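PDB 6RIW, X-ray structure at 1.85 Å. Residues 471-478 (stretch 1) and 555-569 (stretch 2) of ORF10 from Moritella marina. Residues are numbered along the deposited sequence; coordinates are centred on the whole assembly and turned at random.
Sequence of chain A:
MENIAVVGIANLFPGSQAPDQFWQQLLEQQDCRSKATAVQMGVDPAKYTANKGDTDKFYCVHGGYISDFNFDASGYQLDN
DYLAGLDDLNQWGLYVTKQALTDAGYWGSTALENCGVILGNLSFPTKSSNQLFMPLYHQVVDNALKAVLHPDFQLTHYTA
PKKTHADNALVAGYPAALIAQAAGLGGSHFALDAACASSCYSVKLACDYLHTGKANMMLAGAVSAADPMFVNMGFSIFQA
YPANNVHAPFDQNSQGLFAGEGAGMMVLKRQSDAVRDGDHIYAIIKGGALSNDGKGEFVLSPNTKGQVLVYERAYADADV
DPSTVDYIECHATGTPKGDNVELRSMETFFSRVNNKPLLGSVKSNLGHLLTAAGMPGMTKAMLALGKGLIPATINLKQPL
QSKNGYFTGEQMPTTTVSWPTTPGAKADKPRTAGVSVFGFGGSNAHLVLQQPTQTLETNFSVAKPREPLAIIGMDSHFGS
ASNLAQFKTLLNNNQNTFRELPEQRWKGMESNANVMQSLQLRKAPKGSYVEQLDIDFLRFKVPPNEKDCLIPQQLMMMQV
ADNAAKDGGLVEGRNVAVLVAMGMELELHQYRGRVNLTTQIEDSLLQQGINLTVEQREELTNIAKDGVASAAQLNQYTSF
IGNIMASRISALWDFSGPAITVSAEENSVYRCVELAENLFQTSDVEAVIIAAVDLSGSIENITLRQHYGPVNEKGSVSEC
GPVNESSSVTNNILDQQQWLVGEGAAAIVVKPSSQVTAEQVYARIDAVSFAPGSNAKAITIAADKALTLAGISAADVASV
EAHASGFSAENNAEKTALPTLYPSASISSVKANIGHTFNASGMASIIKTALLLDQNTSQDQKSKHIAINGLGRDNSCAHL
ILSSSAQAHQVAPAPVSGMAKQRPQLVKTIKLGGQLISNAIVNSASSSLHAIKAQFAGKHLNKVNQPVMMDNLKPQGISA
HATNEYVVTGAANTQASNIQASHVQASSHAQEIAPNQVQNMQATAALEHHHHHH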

ATOM      1  N   ILE A 471     -22.993  -8.715   6.948  1.00 11.33           N
ATOM      2  CA  ILE A 471     -21.798  -9.206   7.638  1.00 11.32           C
ATOM      3  C   ILE A 471     -22.107 -10.600   8.174  1.00 13.69           C
ATOM      4  O   ILE A 471     -22.995 -10.750   9.020  1.00 15.01           O
ATOM      5  CB  ILE A 471     -21.386  -8.268   8.788  1.00 12.05           C
ATOM      6  CG1 ILE A 471     -21.150  -6.846   8.290  1.00 11.70           C
ATOM      7  CG2 ILE A 471     -20.161  -8.840   9.522  1.00 11.92           C
ATOM      8  CD1 ILE A 471     -21.015  -5.749   9.406  1.00 12.82           C
ATOM      9  N   ILE A 472     -21.397 -11.615   7.675  1.00 12.34           N
ATOM     10  CA  ILE A 472     -21.686 -13.009   8.008  1.00 14.33           C
ATOM     11  C   ILE A 472     -20.528 -13.709   8.701  1.00 14.72           C
ATOM     12  O   ILE A 472     -20.676 -14.869   9.114  1.00 12.63           O
ATOM     13  CB  ILE A 472     -22.107 -13.807   6.755  1.00 13.38           C
ATOM     14  CG1 ILE A 472     -20.961 -13.834   5.726  1.00 14.24           C
ATOM     15  CG2 ILE A 472     -23.305 -13.157   6.117  1.00 13.95           C
ATOM     16  CD1 ILE A 472     -21.252 -14.712   4.521  1.00 16.99           C
ATOM     17  N   GLY A 473     -19.387 -13.059   8.876  1.00 13.49           N
ATOM     18  CA  GLY A 473     -18.295 -13.708   9.554  1.00 13.17           C
ATOM     19  C   GLY A 473     -17.413 -12.609  10.104  1.00 13.98           C
ATOM     20  O   GLY A 473     -17.282 -11.583   9.430  1.00 12.60           O
ATOM     21  N   MET A 474     -16.884 -12.767  11.321  1.00 14.15           N
ATOM     22  CA  MET A 474     -16.047 -11.744  11.953  1.00 12.52           C
ATOM     23  C   MET A 474     -15.019 -12.406  12.865  1.00 14.53           C
ATOM     24  O   MET A 474     -15.276 -13.463  13.460  1.00 16.27           O
ATOM     25  CB  MET A 474     -16.859 -10.736  12.794  1.00 13.16           C
ATOM     26  CG  MET A 474     -18.040 -10.057  12.096  1.00 12.17           C
ATOM     27  SD  MET A 474     -18.661  -8.581  12.926  1.00 15.45           S
ATOM     28  CE  MET A 474     -19.265  -9.236  14.468  1.00 16.03           C
ATOM     29  N   ASP A 475     -13.862 -11.748  13.005  1.00 11.34           N
ATOM     30  CA  ASP A 475     -12.932 -12.055  14.092  1.00 14.12           C
ATOM     31  C   ASP A 475     -12.139 -10.796  14.428  1.00 14.07           C
ATOM     32  O   ASP A 475     -12.009  -9.888  13.606  1.00 13.96           O
ATOM     33  CB  ASP A 475     -11.991 -13.216  13.756  1.00 14.81           C
ATOM     34  CG  ASP A 475     -11.190 -13.705  14.990  1.00 20.00           C
ATOM     35  OD1 ASP A 475     -11.723 -13.698  16.131  1.00 16.46           O
ATOM     36  OD2 ASP A 475     -10.011 -14.084  14.821  1.00 20.81           O
ATOM     37  N   SER A 476     -11.609 -10.752  15.648  1.00 13.36           N
ATOM     38  CA  SER A 476     -10.944  -9.549  16.126  1.00 11.28           C
ATOM     39  C   SER A 476      -9.832  -9.912  17.097  1.00 15.76           C
ATOM     40  O   SER A 476      -9.977 -10.825  17.914  1.00 16.03           O
ATOM     41  CB  SER A 476     -11.946  -8.621  16.812  1.00 15.50           C
ATOM     42  OG  SER A 476     -12.511  -9.268  17.945  1.00 16.10           O
ATOM     43  N   HIS A 477      -8.752  -9.150  17.046  1.00 13.49           N
ATOM     44  CA  HIS A 477      -7.649  -9.280  18.002  1.00 13.94           C
ATOM     45  C   HIS A 477      -7.169  -7.862  18.320  1.00 12.96           C
ATOM     46  O   HIS A 477      -6.361  -7.291  17.579  1.00 14.07           O
ATOM     47  CB  HIS A 477      -6.556 -10.155  17.412  1.00 15.93           C
ATOM     48  CG  HIS A 477      -5.468 -10.493  18.379  1.00 16.82           C
ATOM     49  ND1 HIS A 477      -4.620 -11.561  18.188  1.00 21.24           N
ATOM     50  CD2 HIS A 477      -5.083  -9.906  19.535  1.00 18.41           C
ATOM     51  CE1 HIS A 477      -3.756 -11.615  19.187  1.00 21.08           C
ATOM     52  NE2 HIS A 477      -4.013 -10.624  20.019  1.00 17.31           N
ATOM     53  N   PHE A 478      -7.687  -7.292  19.409  1.00 13.88           N
ATOM     54  CA  PHE A 478      -7.381  -5.923  19.826  1.00 12.52           C
ATOM     55  C   PHE A 478      -6.786  -5.981  21.223  1.00 15.32           C
ATOM     56  O   PHE A 478      -7.485  -6.332  22.184  1.00 15.79           O
ATOM     57  CB  PHE A 478      -8.630  -5.050  19.818  1.00 13.04           C
ATOM     58  CG  PHE A 478      -9.141  -4.734  18.453  1.00 14.76           C
ATOM     59  CD1 PHE A 478      -8.386  -3.968  17.575  1.00 16.01           C
ATOM     60  CD2 PHE A 478     -10.387  -5.196  18.051  1.00 13.39           C
ATOM     61  CE1 PHE A 478      -8.863  -3.653  16.318  1.00 15.07           C
ATOM     62  CE2 PHE A 478     -10.876  -4.889  16.790  1.00 13.01           C
ATOM     63  CZ  PHE A 478     -10.095  -4.114  15.921  1.00 16.04           C
ATOM     64  N   LEU A 555       1.185 -11.831  10.079  1.00 14.50           N
ATOM     65  CA  LEU A 555       0.640 -12.966  10.829  1.00 17.55           C
ATOM     66  C   LEU A 555      -0.685 -12.608  11.496  1.00 17.07           C
ATOM     67  O   LEU A 555      -1.624 -13.414  11.505  1.00 17.14           O
ATOM     68  CB  LEU A 555       1.648 -13.427  11.881  1.00 18.03           C
ATOM     69  CG  LEU A 555       2.924 -14.004  11.273  1.00 19.40           C
ATOM     70  CD1 LEU A 555       4.002 -14.141  12.320  1.00 22.94           C
ATOM     71  CD2 LEU A 555       2.618 -15.333  10.631  1.00 25.95           C
ATOM     72  N   MET A 556      -0.767 -11.411  12.085  1.00 16.26           N
ATOM     73  CA  MET A 556      -2.007 -10.986  12.729  1.00 15.02           C
ATOM     74  C   MET A 556      -3.153 -10.916  11.737  1.00 18.06           C
ATOM     75  O   MET A 556      -4.269 -11.353  12.048  1.00 17.27           O
ATOM     76  CB  MET A 556      -1.836  -9.625  13.399  1.00 19.06           C
ATOM     77  CG  MET A 556      -0.931  -9.637  14.590  1.00 23.62           C
ATOM     78  SD  MET A 556      -1.856  -9.938  16.102  1.00 35.76           S
ATOM     79  CE  MET A 556      -2.795  -8.418  16.244  1.00 20.83           C
ATOM     80  N   MET A 557      -2.907 -10.333  10.550  1.00 17.11           N
ATOM     81  CA  MET A 557      -3.952 -10.227   9.535  1.00 15.11           C
ATOM     82  C   MET A 557      -4.389 -11.611   9.066  1.00 16.01           C
ATOM     83  O   MET A 557      -5.582 -11.870   8.862  1.00 15.58           O
ATOM     84  CB  MET A 557      -3.454  -9.400   8.339  1.00 14.51           C
ATOM     85  CG  MET A 557      -4.366  -9.487   7.097  1.00 18.30           C
ATOM     86  SD  MET A 557      -3.877 -10.819   5.947  1.00 24.28           S
ATOM     87  CE  MET A 557      -5.395 -11.035   5.013  1.00 20.29           C
ATOM     88  N   MET A 558      -3.434 -12.514   8.892  1.00 13.58           N
ATOM     89  CA  MET A 558      -3.764 -13.831   8.358  1.00 16.39           C
ATOM     90  C   MET A 558      -4.648 -14.602   9.322  1.00 15.71           C
ATOM     91  O   MET A 558      -5.594 -15.283   8.905  1.00 15.11           O
ATOM     92  CB  MET A 558      -2.479 -14.607   8.070  1.00 16.53           C
ATOM     93  CG  MET A 558      -1.751 -14.108   6.830  1.00 20.10           C
ATOM     94  SD  MET A 558       0.006 -14.487   6.996  1.00 31.05           S
ATOM     95  CE  MET A 558      -0.058 -16.221   6.582  1.00 26.34           C
ATOM     96  N   GLN A 559      -4.346 -14.518  10.621  1.00 16.07           N
ATOM     97  CA  GLN A 559      -5.124 -15.253  11.614  1.00 16.12           C
ATOM     98  C   GLN A 559      -6.564 -14.750  11.689  1.00 17.57           C
ATOM     99  O   GLN A 559      -7.502 -15.556  11.709  1.00 16.66           O
ATOM    100  CB  GLN A 559      -4.456 -15.159  12.982  1.00 20.21           C
ATOM    101  CG  GLN A 559      -5.107 -16.000  14.038  1.00 24.74           C
ATOM    102  CD  GLN A 559      -4.157 -16.297  15.180  1.00 32.35           C
ATOM    103  OE1 GLN A 559      -3.839 -15.414  15.976  1.00 34.41           O
ATOM    104  NE2 GLN A 559      -3.680 -17.542  15.249  1.00 33.20           N
ATOM    105  N   VAL A 560      -6.773 -13.425  11.746  1.00 13.01           N
ATOM    106  CA  VAL A 560      -8.151 -12.945  11.878  1.00 14.85           C
ATOM    107  C   VAL A 560      -8.931 -13.189  10.591  1.00 14.46           C
ATOM    108  O   VAL A 560     -10.129 -13.500  10.636  1.00 14.84           O
ATOM    109  CB  VAL A 560      -8.222 -11.464  12.315  1.00 15.27           C
ATOM    110  CG1 VAL A 560      -7.623 -11.270  13.710  1.00 15.45           C
ATOM    111  CG2 VAL A 560      -7.562 -10.500  11.280  1.00 12.24           C
ATOM    112  N   ALA A 561      -8.278 -13.053   9.432  1.00 12.07           N
ATOM    113  CA  ALA A 561      -8.971 -13.279   8.163  1.00 12.72           C
ATOM    114  C   ALA A 561      -9.390 -14.736   8.028  1.00 15.36           C
ATOM    115  O   ALA A 561     -10.518 -15.034   7.613  1.00 14.30           O
ATOM    116  CB  ALA A 561      -8.081 -12.896   6.970  1.00 13.50           C
ATOM    117  N   ASP A 562      -8.489 -15.650   8.382  1.00 15.86           N
ATOM    118  CA  ASP A 562      -8.799 -17.081   8.362  1.00 17.37           C
ATOM    119  C   ASP A 562      -9.985 -17.396   9.264  1.00 16.67           C
ATOM    120  O   ASP A 562     -10.900 -18.129   8.872  1.00 16.88           O
ATOM    121  CB  ASP A 562      -7.566 -17.873   8.803  1.00 16.87           C
ATOM    122  CG  ASP A 562      -7.709 -19.380   8.567  1.00 19.81           C
ATOM    123  OD1 ASP A 562      -8.092 -19.791   7.454  1.00 21.34           O
ATOM    124  OD2 ASP A 562      -7.411 -20.143   9.507  1.00 22.55           O
ATOM    125  N   ASN A 563      -9.987 -16.844  10.480  1.00 14.57           N
ATOM    126  CA  ASN A 563     -11.074 -17.103  11.421  1.00 17.19           C
ATOM    127  C   ASN A 563     -12.390 -16.513  10.926  1.00 19.50           C
ATOM    128  O   ASN A 563     -13.444 -17.161  11.020  1.00 18.82           O
ATOM    129  CB  ASN A 563     -10.719 -16.547  12.805  1.00 16.76           C
ATOM    130  CG  ASN A 563      -9.657 -17.368  13.500  1.00 22.84           C
ATOM    131  OD1 ASN A 563      -9.447 -18.532  13.166  1.00 25.02           O
ATOM    132  ND2 ASN A 563      -8.984 -16.772  14.474  1.00 22.57           N
ATOM    133  N   ALA A 564     -12.353 -15.294  10.370  1.00 14.21           N
ATOM    134  CA  ALA A 564     -13.573 -14.702   9.829  1.00 14.66           C
ATOM    135  C   ALA A 564     -14.117 -15.531   8.659  1.00 16.28           C
ATOM    136  O   ALA A 564     -15.337 -15.702   8.522  1.00 14.68           O
ATOM    137  CB  ALA A 564     -13.308 -13.244   9.408  1.00 12.10           C
ATOM    138  N   ALA A 565     -13.225 -16.062   7.814  1.00 14.96           N
ATOM    139  CA  ALA A 565     -13.659 -16.865   6.671  1.00 17.20           C
ATOM    140  C   ALA A 565     -14.353 -18.138   7.132  1.00 17.82           C
ATOM    141  O   ALA A 565     -15.384 -18.533   6.570  1.00 17.86           O
ATOM    142  CB  ALA A 565     -12.465 -17.206   5.779  1.00 16.19           C
ATOM    143  N   LYS A 566     -13.815 -18.775   8.175  1.00 17.30           N
ATOM    144  CA  LYS A 566     -14.468 -19.950   8.750  1.00 20.38           C
ATOM    145  C   LYS A 566     -15.811 -19.590   9.368  1.00 22.84           C
ATOM    146  O   LYS A 566     -16.810 -20.294   9.164  1.00 19.50           O
ATOM    147  CB  LYS A 566     -13.557 -20.596   9.795  1.00 19.71           C
ATOM    148  CG  LYS A 566     -12.383 -21.365   9.197  1.00 21.42           C
ATOM    149  CD  LYS A 566     -11.315 -21.661  10.250  1.00 26.97           C
ATOM    150  CE  LYS A 566     -10.140 -22.414   9.648  1.00 31.76           C
ATOM    151  NZ  LYS A 566      -9.079 -22.584  10.677  1.00 36.74           N
ATOM    152  N   ASP A 567     -15.857 -18.486  10.118  1.00 17.83           N
ATOM    153  CA  ASP A 567     -17.089 -18.035  10.749  1.00 19.12           C
ATOM    154  C   ASP A 567     -18.155 -17.707   9.712  1.00 18.85           C
ATOM    155  O   ASP A 567     -19.351 -17.909   9.963  1.00 18.90           O
ATOM    156  CB  ASP A 567     -16.775 -16.817  11.634  1.00 15.78           C
ATOM    157  CG  ASP A 567     -17.953 -16.364  12.490  1.00 20.12           C
ATOM    158  OD1 ASP A 567     -18.626 -17.209  13.125  1.00 20.24           O
ATOM    159  OD2 ASP A 567     -18.189 -15.136  12.564  1.00 16.47           O
ATOM    160  N   GLY A 568     -17.749 -17.216   8.542  1.00 13.71           N
ATOM    161  CA  GLY A 568     -18.680 -16.936   7.472  1.00 17.81           C
ATOM    162  C   GLY A 568     -19.049 -18.112   6.596  1.00 20.39           C
ATOM    163  O   GLY A 568     -19.769 -17.923   5.612  1.00 22.38           O
ATOM    164  N   GLY A 569     -18.574 -19.316   6.911  1.00 21.39           N
ATOM    165  CA  GLY A 569     -18.891 -20.486   6.105  1.00 21.83           C
ATOM    166  C   GLY A 569     -18.324 -20.466   4.702  1.00 23.63           C
ATOM    167  O   GLY A 569     -18.902 -21.075   3.792  1.00 20.78           O
TER
HETATM  168  O   HOH W   1      -5.570 -13.434  16.149  1.00 34.49           O

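Residues 471-478 form a strand and residues 555-567 the C-terminal part of a helix, laid across each other roughly antiparallel: their N-to-C directions differ by 148°, and the axes approach to 5.8 Å. The closest CA pairs are Gly-473 CA to Gly-568 CA, 3.9 Å, and Met-474 CA to Ala-564 CA, 4.4 Å; three of these four residues are glycine or alanine, and Met-474 turns its side chain away from the helix. At Gly-473 the fit leaves no room for a side chain: an ideal CB would lie 2.4 Å from Ala-564 O and 2.6 Å from Gly-568 N, both clashes. Gly-568 CA in turn makes a CA-H...O contact with Ile-472 O at 3.3 Å, with 144° at the hydrogen. Just beyond, Gly-569 ends the helix in a Schellman motif, its phi of 66° being one that favours glycine.

Two hydrogen bonds tie strand to helix, each ending on a carboxylate. The backbone amide Met-474 N donates to Asp-567 OD2 (3.0 Å, 156°), so a helix side chain satisfies a strand NH. Reciprocally, Asn-563 ND2 donates to Asp-475 OD2 (2.9 Å, 163°). Asp-475 OD1 accepts a weak hydrogen bond from Ser-476 N (3.0 Å, 140°).

The alternation of the strand directs Asp-475 and His-477 toward the helix, while Met-474 and Ser-476 point away. Asp-475 buries the largest area here, its CB 3.6 Å from Val-560 O. Val-560 CG1 also reaches His-477 CB at 4.0 Å, supplying apolar packing between the polar groups. Farther along, Met-556 covers one face of the His-477 imidazole: SD and CE each lie 4.1 Å from the ring centroid, 25° and 15° off the normal, a sulfur-aromatic and a CH-pi contact. Water 1 links His-477 ND1 (2.9 Å from its O) to Gln-559 OE1 (2.6 Å from the same O), donating to the latter.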